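Local coordinates for protein mandelate racemase/muconate lactonizing enzyme (Jannaschia sp., PDB 4J3Z) that probably acts as an enolase-superfamily enzyme of the mandelate racemase/muconate lactonizing enzyme family, abstracting a proton alpha to a substrate carboxylate, at residues D[225-230]-D[252-257]; D[345-350]-D[368-373]. All coordinates share one frame; numbering follows the deposited sequence. Where two conformers were deposited one is given.

Contact 1: D[225-230]-D[252-257]; sequences AIEPYD and HTSIPI
Glu227 and Ile255 mark the closest approach of the two backbones, their CA atoms 6.9 Å apart, where the 3-10 turn that follows helix 216-226 faces the loop leading out of helix 246-252; no backbone hydrogen bond joins the segments. Glu227 spans the gap with a chain extended beyond CG, and its OE2 does the work. Thr253 OG1 donates to Glu227 OE2 at 2.6 Å on the anti side of the carboxylate, while Ser254 N reaches Glu227 OE2 from above the opposite face, at 3.2 Å and with a nearly straight N-H (164°). Two donors on opposite faces should restrict rotation of the carboxylate, whose OE1 makes a salt bridge with Lys224. Thr253 OG1 points across because it lies anti to the backbone N (chi1 -163°). Beside this polar grip, Ile255 CD1 packs on Glu227 CG at 3.7 Å and on Ile226 CG1 at 3.8 Å, the two isoleucines crossing at about a right angle. Ile255 also rests on Tyr234 of strand 233-235. The contact thus joins the end of helix 216-226 to the loop that leads into strand 257-259, in the modified TIM barrel expected of the enolase superfamily.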
ATOM      1  N   ALA D 225       0.570  27.805   9.587  1.00 26.53           N
ATOM      2  CA  ALA D 225       0.409  29.209  10.015  1.00 25.50           C
ATOM      3  C   ALA D 225      -0.727  29.895   9.282  1.00 26.23           C
ATOM      4  O   ALA D 225      -1.401  30.765   9.840  1.00 28.86           O
ATOM      5  CB  ALA D 225       1.693  29.992   9.820  1.00 24.26           C
ATOM      6  N   ILE D 226      -0.943  29.509   8.030  1.00 24.89           N
ATOM      7  CA  ILE D 226      -1.962  30.158   7.210  1.00 24.19           C
ATOM      8  C   ILE D 226      -3.325  29.461   7.185  1.00 24.32           C
ATOM      9  O   ILE D 226      -4.293  30.025   6.685  1.00 24.86           O
ATOM     10  CB  ILE D 226      -1.463  30.410   5.776  1.00 23.94           C
ATOM     11  CG1 ILE D 226      -1.119  29.078   5.086  1.00 23.98           C
ATOM     12  CG2 ILE D 226      -0.291  31.391   5.807  1.00 23.58           C
ATOM     13  CD1 ILE D 226      -0.691  29.207   3.637  1.00 23.77           C
ATOM     14  N   GLU D 227      -3.415  28.256   7.744  1.00 24.78           N
ATOM     15  CA  GLU D 227      -4.699  27.549   7.794  1.00 24.65           C
ATOM     16  C   GLU D 227      -5.850  28.338   8.417  1.00 24.67           C
ATOM     17  O   GLU D 227      -6.934  28.396   7.814  1.00 24.44           O
ATOM     18  CB  GLU D 227      -4.569  26.208   8.497  1.00 24.50           C
ATOM     19  CG  GLU D 227      -4.456  25.031   7.555  1.00 24.08           C
ATOM     20  CD  GLU D 227      -4.056  23.782   8.291  1.00 24.07           C
ATOM     21  OE1 GLU D 227      -4.101  23.810   9.538  1.00 24.21           O
ATOM     22  OE2 GLU D 227      -3.693  22.787   7.630  1.00 24.87           O
ATOM     23  N   PRO D 228      -5.642  28.926   9.622  1.00 24.47           N
ATOM     24  CA  PRO D 228      -6.733  29.690  10.236  1.00 24.44           C
ATOM     25  C   PRO D 228      -7.391  30.723   9.307  1.00 24.85           C
ATOM     26  O   PRO D 228      -8.528  31.131   9.555  1.00 25.14           O
ATOM     27  CB  PRO D 228      -6.047  30.393  11.410  1.00 24.41           C
ATOM     28  CG  PRO D 228      -4.953  29.459  11.803  1.00 24.64           C
ATOM     29  CD  PRO D 228      -4.473  28.834  10.524  1.00 24.70           C
ATOM     30  N   TYR D 229      -6.707  31.123   8.254  1.00 24.31           N
ATOM     31  CA  TYR D 229      -7.244  32.075   7.334  1.00 24.29           C
ATOM     32  C   TYR D 229      -7.950  31.499   6.144  1.00 24.05           C
ATOM     33  O   TYR D 229      -8.435  32.216   5.332  1.00 24.29           O
ATOM     34  CB  TYR D 229      -6.192  33.071   6.912  1.00 24.41           C
ATOM     35  CG  TYR D 229      -5.406  33.525   8.056  1.00 24.32           C
ATOM     36  CD1 TYR D 229      -5.924  34.424   8.942  1.00 24.81           C
ATOM     37  CD2 TYR D 229      -4.169  33.001   8.310  1.00 24.04           C
ATOM     38  CE1 TYR D 229      -5.215  34.812  10.035  1.00 24.84           C
ATOM     39  CE2 TYR D 229      -3.464  33.389   9.393  1.00 24.16           C
ATOM     40  CZ  TYR D 229      -3.996  34.293  10.243  1.00 24.82           C
ATOM     41  OH  TYR D 229      -3.293  34.675  11.302  1.00 26.80           O
ATOM     42  N   ASP D 230      -8.021  30.176   6.095  1.00 23.95           N
ATOM     43  CA  ASP D 230      -8.727  29.441   5.048  1.00 24.32           C
ATOM     44  C   ASP D 230      -8.398  29.782   3.605  1.00 23.97           C
ATOM     45  O   ASP D 230      -9.275  30.156   2.837  1.00 23.78           O
ATOM     46  CB  ASP D 230     -10.240  29.390   5.243  1.00 23.55           C
ATOM     47  CG  ASP D 230     -10.905  28.445   4.259  1.00 24.64           C
ATOM     48  OD1 ASP D 230     -10.376  27.345   4.053  1.00 25.19           O
ATOM     49  OD2 ASP D 230     -11.934  28.796   3.669  1.00 24.81           O
ATOM     50  N   HIS D 252      -0.778  16.409   5.479  1.00 23.94           N
ATOM     51  CA  HIS D 252      -0.631  17.228   6.682  0.50 24.15           C
ATOM     52  C   HIS D 252      -1.387  18.558   6.683  1.00 24.57           C
ATOM     53  O   HIS D 252      -1.399  19.262   7.683  1.00 25.88           O
ATOM     54  CB  HIS D 252       0.846  17.541   6.888  0.50 23.96           C
ATOM     55  CG  HIS D 252       1.603  16.463   7.591  0.50 23.60           C
ATOM     56  ND1 HIS D 252       2.069  15.337   6.947  0.50 23.73           N
ATOM     57  CD2 HIS D 252       1.989  16.348   8.881  0.50 23.53           C
ATOM     58  CE1 HIS D 252       2.706  14.572   7.815  0.50 23.97           C
ATOM     59  NE2 HIS D 252       2.673  15.165   8.995  0.50 24.24           N
ATOM     60  N   THR D 253      -1.935  18.954   5.546  1.00 24.88           N
ATOM     61  CA  THR D 253      -2.661  20.211   5.543  1.00 25.23           C
ATOM     62  C   THR D 253      -4.033  20.039   4.928  1.00 25.25           C
ATOM     63  O   THR D 253      -4.220  19.220   4.024  1.00 26.32           O
ATOM     64  CB  THR D 253      -1.862  21.396   4.926  1.00 24.61           C
ATOM     65  OG1 THR D 253      -2.475  22.635   5.312  1.00 23.37           O
ATOM     66  CG2 THR D 253      -1.798  21.317   3.407  1.00 23.94           C
ATOM     67  N   SER D 254      -4.985  20.794   5.469  1.00 24.37           N
ATOM     68  CA  SER D 254      -6.354  20.824   4.992  1.00 24.04           C
ATOM     69  C   SER D 254      -6.518  21.789   3.820  1.00 23.88           C
ATOM     70  O   SER D 254      -7.624  21.939   3.292  1.00 23.24           O
ATOM     71  CB  SER D 254      -7.275  21.257   6.131  1.00 24.13           C
ATOM     72  OG  SER D 254      -6.933  22.557   6.576  1.00 23.46           O
ATOM     73  N   ILE D 255      -5.429  22.462   3.435  1.00 24.03           N
ATOM     74  CA  ILE D 255      -5.469  23.444   2.351  1.00 24.19           C
ATOM     75  C   ILE D 255      -5.253  22.736   1.021  1.00 24.97           C
ATOM     76  O   ILE D 255      -4.220  22.108   0.830  1.00 26.29           O
ATOM     77  CB  ILE D 255      -4.379  24.527   2.502  1.00 24.31           C
ATOM     78  CG1 ILE D 255      -4.535  25.283   3.828  1.00 23.95           C
ATOM     79  CG2 ILE D 255      -4.426  25.496   1.323  1.00 24.19           C
ATOM     80  CD1 ILE D 255      -3.286  26.037   4.233  1.00 24.18           C
ATOM     81  N   PRO D 256      -6.221  22.836   0.092  1.00 23.95           N
ATOM     82  CA  PRO D 256      -6.048  22.236  -1.235  1.00 23.55           C
ATOM     83  C   PRO D 256      -4.697  22.597  -1.868  1.00 23.37           C
ATOM     84  O   PRO D 256      -4.222  23.722  -1.700  1.00 22.84           O
ATOM     85  CB  PRO D 256      -7.204  22.828  -2.062  1.00 23.54           C
ATOM     86  CG  PRO D 256      -7.987  23.720  -1.140  1.00 23.71           C
ATOM     87  CD  PRO D 256      -7.549  23.450   0.263  1.00 24.12           C
ATOM     88  N   ILE D 257      -4.081  21.644  -2.575  1.00 22.98           N
ATOM     89  CA  ILE D 257      -2.754  21.867  -3.159  1.00 22.47           C
ATOM     90  C   ILE D 257      -2.831  22.075  -4.661  1.00 21.86           C
ATOM     91  O   ILE D 257      -3.223  21.172  -5.402  1.00 22.38           O
ATOM     92  CB  ILE D 257      -1.738  20.744  -2.810  1.00 22.89           C
ATOM     93  CG1 ILE D 257      -1.774  20.405  -1.310  1.00 23.28           C
ATOM     94  CG2 ILE D 257      -0.320  21.139  -3.226  1.00 22.14           C
ATOM     95  CD1 ILE D 257      -1.239  21.485  -0.383  1.00 22.67           C
TER

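Contact 2: D[345-350]-D[368-373]; sequences LVTGRP and TLNDAI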
ATOM      1  N   LEU D 345      -1.298  45.170 -27.328  1.00 28.28           N
ATOM      2  CA  LEU D 345      -0.530  44.256 -28.194  1.00 29.11           C
ATOM      3  C   LEU D 345      -1.415  43.509 -29.196  1.00 29.03           C
ATOM      4  O   LEU D 345      -1.018  43.305 -30.343  1.00 30.74           O
ATOM      5  CB  LEU D 345       0.339  43.280 -27.375  1.00 29.40           C
ATOM      6  CG  LEU D 345       1.296  42.342 -28.146  1.00 30.17           C
ATOM      7  CD1 LEU D 345       2.125  43.067 -29.208  1.00 30.64           C
ATOM      8  CD2 LEU D 345       2.211  41.578 -27.204  1.00 28.56           C
ATOM      9  N   VAL D 346      -2.609  43.120 -28.760  1.00 27.52           N
ATOM     10  CA  VAL D 346      -3.589  42.488 -29.645  1.00 27.21           C
ATOM     11  C   VAL D 346      -4.878  43.316 -29.701  1.00 26.46           C
ATOM     12  O   VAL D 346      -5.098  44.185 -28.850  1.00 26.32           O
ATOM     13  CB  VAL D 346      -3.913  41.040 -29.195  1.00 27.34           C
ATOM     14  CG1 VAL D 346      -2.743  40.097 -29.476  1.00 27.66           C
ATOM     15  CG2 VAL D 346      -4.297  41.000 -27.723  1.00 26.73           C
ATOM     16  N   THR D 347      -5.712  43.075 -30.713  1.00 25.75           N
ATOM     17  CA  THR D 347      -7.115  43.493 -30.641  1.00 26.51           C
ATOM     18  C   THR D 347      -7.993  42.234 -30.556  1.00 27.92           C
ATOM     19  O   THR D 347      -7.853  41.315 -31.365  1.00 27.57           O
ATOM     20  CB  THR D 347      -7.557  44.417 -31.801  1.00 27.34           C
ATOM     21  OG1 THR D 347      -7.702  43.664 -33.014  1.00 27.33           O
ATOM     22  CG2 THR D 347      -6.559  45.579 -32.010  1.00 27.74           C
ATOM     23  N   GLY D 348      -8.864  42.182 -29.551  1.00 28.98           N
ATOM     24  CA  GLY D 348      -9.742  41.024 -29.353  1.00 29.47           C
ATOM     25  C   GLY D 348      -9.564  40.311 -28.024  1.00 29.11           C
ATOM     26  O   GLY D 348     -10.353  39.440 -27.668  1.00 29.21           O
ATOM     27  N   ARG D 349      -8.519  40.676 -27.291  1.00 28.41           N
ATOM     28  CA  ARG D 349      -8.245  40.106 -25.981  1.00 28.55           C
ATOM     29  C   ARG D 349      -9.516  39.987 -25.130  1.00 29.68           C
ATOM     30  O   ARG D 349     -10.292  40.942 -25.044  1.00 30.38           O
ATOM     31  CB  ARG D 349      -7.229  40.973 -25.247  1.00 28.64           C
ATOM     32  CG  ARG D 349      -6.581  40.308 -24.045  1.00 29.13           C
ATOM     33  CD  ARG D 349      -5.747  41.303 -23.257  1.00 28.70           C
ATOM     34  NE  ARG D 349      -6.601  42.208 -22.500  1.00 28.05           N
ATOM     35  CZ  ARG D 349      -7.009  41.981 -21.257  1.00 28.91           C
ATOM     36  NH1 ARG D 349      -7.804  42.859 -20.655  1.00 28.54           N
ATOM     37  NH2 ARG D 349      -6.633  40.870 -20.621  1.00 28.57           N
ATOM     38  N   PRO D 350      -9.737  38.807 -24.511  1.00 28.83           N
ATOM     39  CA  PRO D 350     -10.845  38.670 -23.572  1.00 28.42           C
ATOM     40  C   PRO D 350     -10.646  39.602 -22.374  1.00 28.86           C
ATOM     41  O   PRO D 350      -9.546  39.681 -21.818  1.00 28.46           O
ATOM     42  CB  PRO D 350     -10.756  37.203 -23.133  1.00 28.05           C
ATOM     43  CG  PRO D 350      -9.972  36.518 -24.207  1.00 27.13           C
ATOM     44  CD  PRO D 350      -8.984  37.547 -24.660  1.00 27.09           C
ATOM     45  N   THR D 368      -6.184  39.245 -32.950  1.00 28.91           N
ATOM     46  CA  THR D 368      -5.243  39.573 -34.010  1.00 28.60           C
ATOM     47  C   THR D 368      -4.065  40.275 -33.344  1.00 27.65           C
ATOM     48  O   THR D 368      -4.243  40.971 -32.347  1.00 27.21           O
ATOM     49  CB  THR D 368      -5.902  40.478 -35.075  1.00 30.15           C
ATOM     50  OG1 THR D 368      -7.105  39.861 -35.548  1.00 31.29           O
ATOM     51  CG2 THR D 368      -4.984  40.718 -36.269  1.00 30.01           C
ATOM     52  N   LEU D 369      -2.861  40.058 -33.866  1.00 26.75           N
ATOM     53  CA  LEU D 369      -1.705  40.827 -33.436  1.00 25.56           C
ATOM     54  C   LEU D 369      -1.697  42.170 -34.160  1.00 27.52           C
ATOM     55  O   LEU D 369      -2.241  42.286 -35.255  1.00 26.78           O
ATOM     56  CB  LEU D 369      -0.417  40.053 -33.705  1.00 24.03           C
ATOM     57  CG  LEU D 369       0.876  40.592 -33.094  1.00 23.46           C
ATOM     58  CD1 LEU D 369       0.926  40.375 -31.590  1.00 23.02           C
ATOM     59  CD2 LEU D 369       2.075  39.958 -33.768  1.00 23.18           C
ATOM     60  N   ASN D 370      -1.104  43.183 -33.524  1.00 30.14           N
ATOM     61  CA  ASN D 370      -0.891  44.497 -34.139  1.00 29.75           C
ATOM     62  C   ASN D 370       0.601  44.664 -34.336  1.00 29.73           C
ATOM     63  O   ASN D 370       1.349  44.871 -33.369  1.00 30.04           O
ATOM     64  CB  ASN D 370      -1.401  45.626 -33.233  1.00 30.13           C
ATOM     65  CG  ASN D 370      -2.813  45.392 -32.731  1.00 30.61           C
ATOM     66  OD1 ASN D 370      -3.708  45.034 -33.492  1.00 31.11           O
ATOM     67  ND2 ASN D 370      -3.021  45.619 -31.442  1.00 30.58           N
ATOM     68  N   ASP D 371       1.034  44.578 -35.589  1.00 29.41           N
ATOM     69  CA  ASP D 371       2.460  44.547 -35.919  1.00 29.23           C
ATOM     70  C   ASP D 371       3.281  45.715 -35.352  1.00 30.54           C
ATOM     71  O   ASP D 371       4.378  45.508 -34.804  1.00 32.04           O
ATOM     72  CB  ASP D 371       2.650  44.407 -37.431  1.00 28.67           C
ATOM     73  CG  ASP D 371       2.465  42.964 -37.921  1.00 28.13           C
ATOM     74  OD1 ASP D 371       2.463  42.027 -37.092  1.00 27.91           O
ATOM     75  OD2 ASP D 371       2.335  42.769 -39.146  1.00 27.34           O
ATOM     76  N   ALA D 372       2.744  46.929 -35.465  1.00 29.76           N
ATOM     77  CA  ALA D 372       3.447  48.133 -35.025  1.00 29.77           C
ATOM     78  C   ALA D 372       3.779  48.103 -33.529  1.00 31.19           C
ATOM     79  O   ALA D 372       4.897  48.422 -33.134  1.00 33.17           O
ATOM     80  CB  ALA D 372       2.647  49.376 -35.388  1.00 29.86           C
ATOM     81  N   ILE D 373       2.808  47.705 -32.707  1.00 30.58           N
ATOM     82  CA  ILE D 373       3.012  47.512 -31.270  1.00 28.93           C
ATOM     83  C   ILE D 373       4.045  46.425 -31.011  1.00 30.11           C
ATOM     84  O   ILE D 373       4.993  46.620 -30.240  1.00 30.17           O
ATOM     85  CB  ILE D 373       1.680  47.179 -30.557  1.00 28.30           C
ATOM     86  CG1 ILE D 373       0.678  48.333 -30.727  1.00 27.32           C
ATOM     87  CG2 ILE D 373       1.899  46.886 -29.075  1.00 28.68           C
ATOM     88  CD1 ILE D 373       1.171  49.683 -30.229  1.00 25.90           C
TER
HETATM   89  O   HOH W   1      -9.040  41.013 -34.378  1.00 23.14           O
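Val346 and Thr347 pair antiparallel with Leu369 and Thr368 in a two-stranded ribbon. Thr347 and Thr368 form the hydrogen-bonded pair: Thr347 N gives to Thr368 O at 3.0 Å, and Thr368 N returns a bond to Thr347 O at 3.1 Å. Their side chains lie side by side, pointing the same way, and a water bound to Thr368 OG1 also donates to Thr347 O. One residue beyond the non-hydrogen-bonded pair Val346-Leu369, Asn370 N bonds to Leu345 O (3.2 Å, N-H...O 151°), extending the link up to the start of helix 371-376. The Asn370 side chain turns back over the other strand, its CG beside its own backbone N and anti to its carbonyl carbon (chi1 -50°). It crosses Thr347 at about a right angle, and Asn370 OD1 lies 3.3 Å from the methyl Thr347 CG2. The amide end lies near the Val346 backbone, and ND2 gives its hydrogen bond to Ala344 O. An apolar cluster forms around Leu345, whose CG swings anti to the backbone N (chi1 -175°) although its CB starts away from the partner segment. From there Leu345 CD1 touches Leu369 CD1 and Ile373 CG2, each at 3.8 Å, so one methyl bridges the strand and the helix that follows it. Val346 CG1 approaches Leu369 CD1 more loosely, at 4.2 Å. Leu345 and Leu369 both pack on Leu26 of strand 24-31, and Leu369 also meets Phe10 of strand 4-12, placing the ribbon against the N-terminal three-stranded sheet. Val346 meanwhile leans on Pro315 at the start of helix 315-327, and Ile373 on Phe341 of helix 340-345.

How the contacts relate
Following the chain from the N terminus, the three-stranded sheet of strands 4-12, 24-31 and 36-41 comes first, before either contact begins. Contact 1 then closes a loop of 21 residues containing strand 233-235 and helix 246-252. Contact 2 opens well after contact 1 has closed and spans 17 residues that include strand 356-358; the two loops follow in series and neither nest nor cross. Their centres are 40 Å apart, on opposite sides of the chain's centre. Contact 1 joins parts close in sequence, in a region that other subunits also touch, whereas contact 2 lies late in the chain, where its second segment runs into helix 371-376, and no other subunit touches it.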